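Local coordinates for uncharacterized protein (Sulfolobus solfataricus, PDB 3EXC) that cleaves single-stranded RNA as a magnesium-dependent Cas2 endoribonuclease of the CRISPR antiviral defence system, at residues 4-17 / 62-75. The protein carries 2 engineered substitutions. Residues are numbered along the deposited sequence; the frame is centred on the assembly and turned at random.
Sequences MKLLVVYDVSDDSK and TDIVHIIPLGIRDW. With NA (sodium ion), chain C.
With CG turned opposite its carbonyl carbon (chi1 -51°) and further bends down the chain, the side chain of Lys5 is laid across the indole of Trp75, CD lying 3.6 Å from CD1. Lys5 NZ ends 4.5 Å from the centroid of the Trp75 five-membered ring in an off-centre cation-pi contact, and it also forms salt bridges with Glu39 and Asp41, so the ammonium is shared between an aromatic ring and two carboxylates. Leu7 extends CD2 to the same indole at Trp75 CZ3 (3.9 Å), and its side chain crosses that of Leu70 at about a right angle, CG against CD2. On the other face of the sheet Val8 CG1 meets Val65 CG1, and Leu6 runs alongside Ile67; helix 47-57 packs over Leu6, Val65 and Ile67. Strands 5-11 and 64-70 are antiparallel neighbours in the four-stranded ferredoxin-like sheet of Cas2, 5-11 inside it and 64-70 at its edge within the chain, held by eight backbone hydrogen bonds from the Lys5–Leu70 pair to Asp11–Ile64. Residues 65-67 also pair with a strand of the second subunit, which carries the sheet across the dimer interface. Beyond the ladder, Asp63 takes over the pairing with its carboxylate: Ser13 N donates to OD1 (3.0 Å), coming from above the carboxylate plane at a nearly straight N-H...O angle of 165°. Asp63 OD2 receives a bond from Asp59 N and another from a water that in turn accepts from Asp14 N. Asp11, the predicted catalytic magnesium ligand, closes the strand, its OD2 lying 3.6 Å from Ile64 CD1 and accepting from Arg35 N of the second subunit. One residue earlier, Tyr10 O binds a sodium ion at 2.8 Å, together with two waters and Gln34 OE1 of that subunit.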
loop_
_atom_site.group_PDB
_atom_site.type_symbol
_atom_site.label_atom_id
_atom_site.label_comp_id
_atom_site.label_asym_id
_atom_site.label_seq_id
_atom_site.Cartn_x
_atom_site.Cartn_y
_atom_site.Cartn_z
HETATM N N MSE A 4 -15.652 1.667 -8.660
HETATM C CA MSE A 4 -14.895 0.583 -7.957
HETATM C C MSE A 4 -13.352 0.485 -8.275
HETATM O O MSE A 4 -12.973 0.161 -9.404
HETATM C CB MSE A 4 -15.585 -0.771 -8.269
HETATM C CG MSE A 4 -16.576 -1.328 -7.195
HETATM SE SE MSE A 4 -16.008 -0.955 -5.273
HETATM C CE MSE A 4 -16.948 0.808 -4.881
ATOM N N LYS A 5 -12.477 0.741 -7.298
ATOM C CA LYS A 5 -11.044 0.623 -7.491
ATOM C C LYS A 5 -10.427 -0.543 -6.746
ATOM O O LYS A 5 -11.036 -1.176 -5.890
ATOM C CB LYS A 5 -10.346 1.875 -6.993
ATOM C CG LYS A 5 -10.937 3.061 -7.531
ATOM C CD LYS A 5 -9.845 3.824 -8.121
ATOM C CE LYS A 5 -9.873 3.693 -9.611
ATOM N NZ LYS A 5 -8.462 3.771 -9.944
ATOM N N LEU A 6 -9.169 -0.804 -7.025
ATOM C CA LEU A 6 -8.423 -1.617 -6.112
ATOM C C LEU A 6 -7.031 -1.224 -6.083
ATOM O O LEU A 6 -6.548 -0.598 -6.998
ATOM C CB LEU A 6 -8.582 -3.107 -6.403
ATOM C CG LEU A 6 -8.297 -3.676 -7.748
ATOM C CD1 LEU A 6 -6.866 -3.495 -8.003
ATOM C CD2 LEU A 6 -8.632 -5.133 -7.561
ATOM N N LEU A 7 -6.405 -1.525 -4.955
ATOM C CA LEU A 7 -4.990 -1.314 -4.710
ATOM C C LEU A 7 -4.355 -2.668 -4.553
ATOM O O LEU A 7 -4.938 -3.555 -3.893
ATOM C CB LEU A 7 -4.748 -0.711 -3.346
ATOM C CG LEU A 7 -5.272 0.656 -3.130
ATOM C CD1 LEU A 7 -5.003 0.933 -1.622
ATOM C CD2 LEU A 7 -4.387 1.490 -4.021
ATOM N N VAL A 8 -3.169 -2.798 -5.117
ATOM C CA VAL A 8 -2.348 -3.941 -4.836
ATOM C C VAL A 8 -1.099 -3.368 -4.215
ATOM O O VAL A 8 -0.409 -2.551 -4.837
ATOM C CB VAL A 8 -1.947 -4.617 -6.124
ATOM C CG1 VAL A 8 -1.076 -5.814 -5.822
ATOM C CG2 VAL A 8 -3.210 -5.051 -6.798
ATOM N N VAL A 9 -0.798 -3.797 -3.012
ATOM C CA VAL A 9 0.366 -3.398 -2.299
ATOM C C VAL A 9 1.188 -4.656 -2.033
ATOM O O VAL A 9 0.713 -5.645 -1.465
ATOM C CB VAL A 9 -0.082 -2.752 -0.938
ATOM C CG1 VAL A 9 1.103 -2.270 -0.111
ATOM C CG2 VAL A 9 -0.982 -1.550 -1.237
ATOM N N TYR A 10 2.470 -4.628 -2.345
ATOM C CA TYR A 10 3.277 -5.851 -2.141
ATOM C C TYR A 10 4.619 -5.666 -1.350
ATOM O O TYR A 10 5.241 -4.552 -1.263
ATOM C CB TYR A 10 3.468 -6.595 -3.477
ATOM C CG TYR A 10 3.998 -5.749 -4.599
ATOM C CD1 TYR A 10 3.141 -5.024 -5.414
ATOM C CD2 TYR A 10 5.383 -5.664 -4.860
ATOM C CE1 TYR A 10 3.655 -4.194 -6.453
ATOM C CE2 TYR A 10 5.894 -4.861 -5.899
ATOM C CZ TYR A 10 4.999 -4.139 -6.686
ATOM O OH TYR A 10 5.450 -3.346 -7.714
ATOM N N ASP A 11 5.083 -6.784 -0.798
ATOM C CA ASP A 11 6.299 -6.859 -0.027
ATOM C C ASP A 11 6.916 -8.172 -0.555
ATOM O O ASP A 11 6.623 -9.297 -0.101
ATOM C CB ASP A 11 5.892 -6.845 1.465
ATOM C CG ASP A 11 7.033 -7.229 2.425
ATOM O OD1 ASP A 11 8.160 -7.574 1.942
ATOM O OD2 ASP A 11 6.777 -7.224 3.690
ATOM N N VAL A 12 7.718 -8.025 -1.599
ATOM C CA VAL A 12 8.278 -9.141 -2.258
ATOM C C VAL A 12 9.791 -9.121 -2.052
ATOM O O VAL A 12 10.444 -8.230 -2.578
ATOM C CB VAL A 12 7.965 -9.094 -3.757
ATOM C CG1 VAL A 12 8.772 -10.130 -4.476
ATOM C CG2 VAL A 12 6.448 -9.327 -3.978
ATOM N N SER A 13 10.336 -10.082 -1.287
ATOM C CA SER A 13 11.795 -10.130 -1.014
ATOM C C SER A 13 12.714 -10.275 -2.229
ATOM O O SER A 13 13.567 -9.421 -2.421
ATOM C CB SER A 13 12.164 -11.146 0.078
ATOM O OG SER A 13 11.930 -10.529 1.347
ATOM N N ASP A 14 12.550 -11.318 -3.038
ATOM C CA ASP A 14 13.369 -11.481 -4.273
ATOM C C ASP A 14 13.217 -10.315 -5.325
ATOM O O ASP A 14 12.162 -10.157 -5.966
ATOM C CB ASP A 14 13.053 -12.851 -4.881
ATOM C CG ASP A 14 13.928 -13.206 -6.051
ATOM O OD1 ASP A 14 14.681 -12.361 -6.572
ATOM O OD2 ASP A 14 13.869 -14.384 -6.463
ATOM N N ASP A 15 14.279 -9.510 -5.483
ATOM C CA ASP A 15 14.388 -8.413 -6.487
ATOM C C ASP A 15 13.772 -8.751 -7.848
ATOM O O ASP A 15 13.093 -7.937 -8.473
ATOM C CB ASP A 15 15.877 -8.041 -6.731
ATOM C CG ASP A 15 16.286 -6.682 -6.130
ATOM O OD1 ASP A 15 17.334 -6.122 -6.562
ATOM O OD2 ASP A 15 15.583 -6.180 -5.225
ATOM N N SER A 16 14.037 -9.958 -8.306
ATOM C CA SER A 16 13.608 -10.389 -9.600
ATOM C C SER A 16 12.109 -10.713 -9.668
ATOM O O SER A 16 11.454 -10.425 -10.666
ATOM C CB SER A 16 14.463 -11.583 -9.965
ATOM O OG SER A 16 13.876 -12.240 -11.049
ATOM N N LYS A 17 11.574 -11.307 -8.601
ATOM C CA LYS A 17 10.146 -11.552 -8.497
ATOM C C LYS A 17 9.393 -10.249 -8.393
ATOM O O LYS A 17 8.325 -10.133 -8.979
ATOM C CB LYS A 17 9.783 -12.418 -7.286
ATOM C CG LYS A 17 10.230 -13.872 -7.369
ATOM C CD LYS A 17 9.540 -14.663 -6.278
ATOM C CE LYS A 17 10.514 -15.516 -5.468
ATOM N NZ LYS A 17 10.703 -16.879 -6.023
ATOM N N THR A 62 6.891 -16.345 2.118
ATOM C CA THR A 62 7.866 -15.276 2.371
ATOM C C THR A 62 7.294 -13.918 2.079
ATOM O O THR A 62 7.649 -12.975 2.754
ATOM C CB THR A 62 9.051 -15.414 1.357
ATOM O OG1 THR A 62 9.797 -16.572 1.697
ATOM C CG2 THR A 62 9.986 -14.144 1.228
ATOM N N ASP A 63 6.532 -13.812 0.985
ATOM C CA ASP A 63 6.055 -12.525 0.491
ATOM C C ASP A 63 4.669 -12.261 1.010
ATOM O O ASP A 63 4.049 -13.217 1.558
ATOM C CB ASP A 63 6.153 -12.453 -1.020
ATOM C CG ASP A 63 7.576 -12.593 -1.468
ATOM O OD1 ASP A 63 8.474 -12.300 -0.598
ATOM O OD2 ASP A 63 7.826 -13.015 -2.636
ATOM N N ILE A 64 4.235 -10.995 0.901
ATOM C CA ILE A 64 2.901 -10.559 1.322
ATOM C C ILE A 64 2.399 -9.632 0.250
ATOM O O ILE A 64 3.125 -8.748 -0.172
ATOM C CB ILE A 64 2.867 -9.747 2.633
ATOM C CG1 ILE A 64 3.564 -10.480 3.762
ATOM C CG2 ILE A 64 1.436 -9.599 3.119
ATOM C CD1 ILE A 64 4.184 -9.524 4.824
ATOM N N VAL A 65 1.148 -9.814 -0.179
ATOM C CA VAL A 65 0.485 -8.963 -1.126
ATOM C C VAL A 65 -0.914 -8.704 -0.604
ATOM O O VAL A 65 -1.629 -9.634 -0.199
ATOM C CB VAL A 65 0.397 -9.615 -2.513
ATOM C CG1 VAL A 65 -0.268 -8.621 -3.503
ATOM C CG2 VAL A 65 1.813 -9.901 -3.095
ATOM N N HIS A 66 -1.323 -7.445 -0.590
ATOM C CA HIS A 66 -2.662 -7.108 -0.214
ATOM C C HIS A 66 -3.415 -6.625 -1.425
ATOM O O HIS A 66 -2.912 -5.815 -2.198
ATOM C CB HIS A 66 -2.587 -5.952 0.703
ATOM C CG HIS A 66 -2.390 -6.359 2.098
ATOM N ND1 HIS A 66 -1.172 -6.808 2.560
ATOM C CD2 HIS A 66 -3.263 -6.458 3.137
ATOM C CE1 HIS A 66 -1.304 -7.195 3.825
ATOM N NE2 HIS A 66 -2.558 -6.984 4.202
ATOM N N ILE A 67 -4.587 -7.193 -1.662
ATOM C CA ILE A 67 -5.419 -6.738 -2.757
ATOM C C ILE A 67 -6.665 -6.197 -2.093
ATOM O O ILE A 67 -7.408 -6.940 -1.414
ATOM C CB ILE A 67 -5.810 -7.861 -3.669
ATOM C CG1 ILE A 67 -4.549 -8.531 -4.284
ATOM C CG2 ILE A 67 -6.887 -7.345 -4.713
ATOM C CD1 ILE A 67 -4.865 -9.912 -4.918
ATOM N N ILE A 68 -6.830 -4.886 -2.228
ATOM C CA ILE A 68 -7.752 -4.125 -1.401
ATOM C C ILE A 68 -8.738 -3.367 -2.282
ATOM O O ILE A 68 -8.307 -2.537 -3.059
ATOM C CB ILE A 68 -7.003 -3.087 -0.578
ATOM C CG1 ILE A 68 -6.007 -3.793 0.376
ATOM C CG2 ILE A 68 -8.016 -2.292 0.299
ATOM C CD1 ILE A 68 -5.011 -2.874 0.961
ATOM N N PRO A 69 -10.059 -3.665 -2.176
ATOM C CA PRO A 69 -11.082 -2.889 -2.931
ATOM C C PRO A 69 -11.339 -1.545 -2.261
ATOM O O PRO A 69 -11.297 -1.481 -1.034
ATOM C CB PRO A 69 -12.355 -3.766 -2.801
ATOM C CG PRO A 69 -12.141 -4.511 -1.432
ATOM C CD PRO A 69 -10.647 -4.734 -1.325
ATOM N N LEU A 70 -11.522 -0.462 -3.016
ATOM C CA LEU A 70 -12.050 0.736 -2.422
ATOM C C LEU A 70 -12.966 1.477 -3.335
ATOM O O LEU A 70 -12.984 1.186 -4.496
ATOM C CB LEU A 70 -10.967 1.632 -1.931
ATOM C CG LEU A 70 -9.890 2.075 -2.861
ATOM C CD1 LEU A 70 -9.003 2.845 -1.955
ATOM C CD2 LEU A 70 -9.217 0.879 -3.380
ATOM N N GLY A 71 -13.802 2.340 -2.793
ATOM C CA GLY A 71 -14.744 3.089 -3.626
ATOM C C GLY A 71 -13.938 4.195 -4.300
ATOM O O GLY A 71 -12.890 4.664 -3.816
ATOM N N ILE A 72 -14.420 4.626 -5.430
ATOM C CA ILE A 72 -13.804 5.698 -6.174
ATOM C C ILE A 72 -13.618 6.956 -5.301
ATOM O O ILE A 72 -12.571 7.595 -5.375
ATOM C CB ILE A 72 -14.642 5.958 -7.494
ATOM C CG1 ILE A 72 -14.051 7.108 -8.323
ATOM C CG2 ILE A 72 -16.079 6.272 -7.183
ATOM C CD1 ILE A 72 -12.469 6.839 -8.714
ATOM N N ARG A 73 -14.618 7.334 -4.490
ATOM C CA ARG A 73 -14.523 8.559 -3.709
ATOM C C ARG A 73 -13.469 8.429 -2.611
ATOM O O ARG A 73 -12.814 9.405 -2.322
ATOM C CB ARG A 73 -15.876 9.001 -3.137
ATOM C CG ARG A 73 -16.824 9.482 -4.213
ATOM C CD ARG A 73 -16.368 10.827 -4.897
ATOM N NE ARG A 73 -16.266 11.939 -3.933
ATOM C CZ ARG A 73 -15.194 12.707 -3.740
ATOM N NH1 ARG A 73 -15.250 13.641 -2.821
ATOM N NH2 ARG A 73 -14.074 12.557 -4.453
ATOM N N ASP A 74 -13.303 7.242 -2.010
ATOM C CA ASP A 74 -12.218 7.029 -1.039
ATOM C C ASP A 74 -10.860 7.180 -1.711
ATOM O O ASP A 74 -9.938 7.750 -1.142
ATOM C CB ASP A 74 -12.191 5.577 -0.492
ATOM C CG ASP A 74 -13.488 5.159 0.175
ATOM O OD1 ASP A 74 -14.047 6.032 0.937
ATOM O OD2 ASP A 74 -13.937 3.932 -0.073
ATOM N N TRP A 75 -10.685 6.631 -2.906
ATOM C CA TRP A 75 -9.404 6.799 -3.595
ATOM C C TRP A 75 -9.135 8.298 -3.919
ATOM O O TRP A 75 -8.043 8.876 -3.706
ATOM C CB TRP A 75 -9.495 6.014 -4.881
ATOM C CG TRP A 75 -8.334 6.285 -5.768
ATOM C CD1 TRP A 75 -8.361 6.868 -7.012
ATOM C CD2 TRP A 75 -6.963 6.000 -5.476
ATOM N NE1 TRP A 75 -7.061 6.957 -7.518
ATOM C CE2 TRP A 75 -6.195 6.425 -6.597
ATOM C CE3 TRP A 75 -6.300 5.457 -4.351
ATOM C CZ2 TRP A 75 -4.807 6.325 -6.630
ATOM C CZ3 TRP A 75 -4.917 5.327 -4.389
ATOM C CH2 TRP A 75 -4.185 5.780 -5.512
HETATM NA NA NA C . 5.134 -3.072 1.126
HETATM O O HOH W 1 9.151 -10.267 1.469
HETATM O O HOH W 2 10.640 -13.073 -2.525
HETATM O O HOH W 3 4.296 -0.704 -0.148
HETATM O O HOH W 4 7.638 -2.891 0.073
#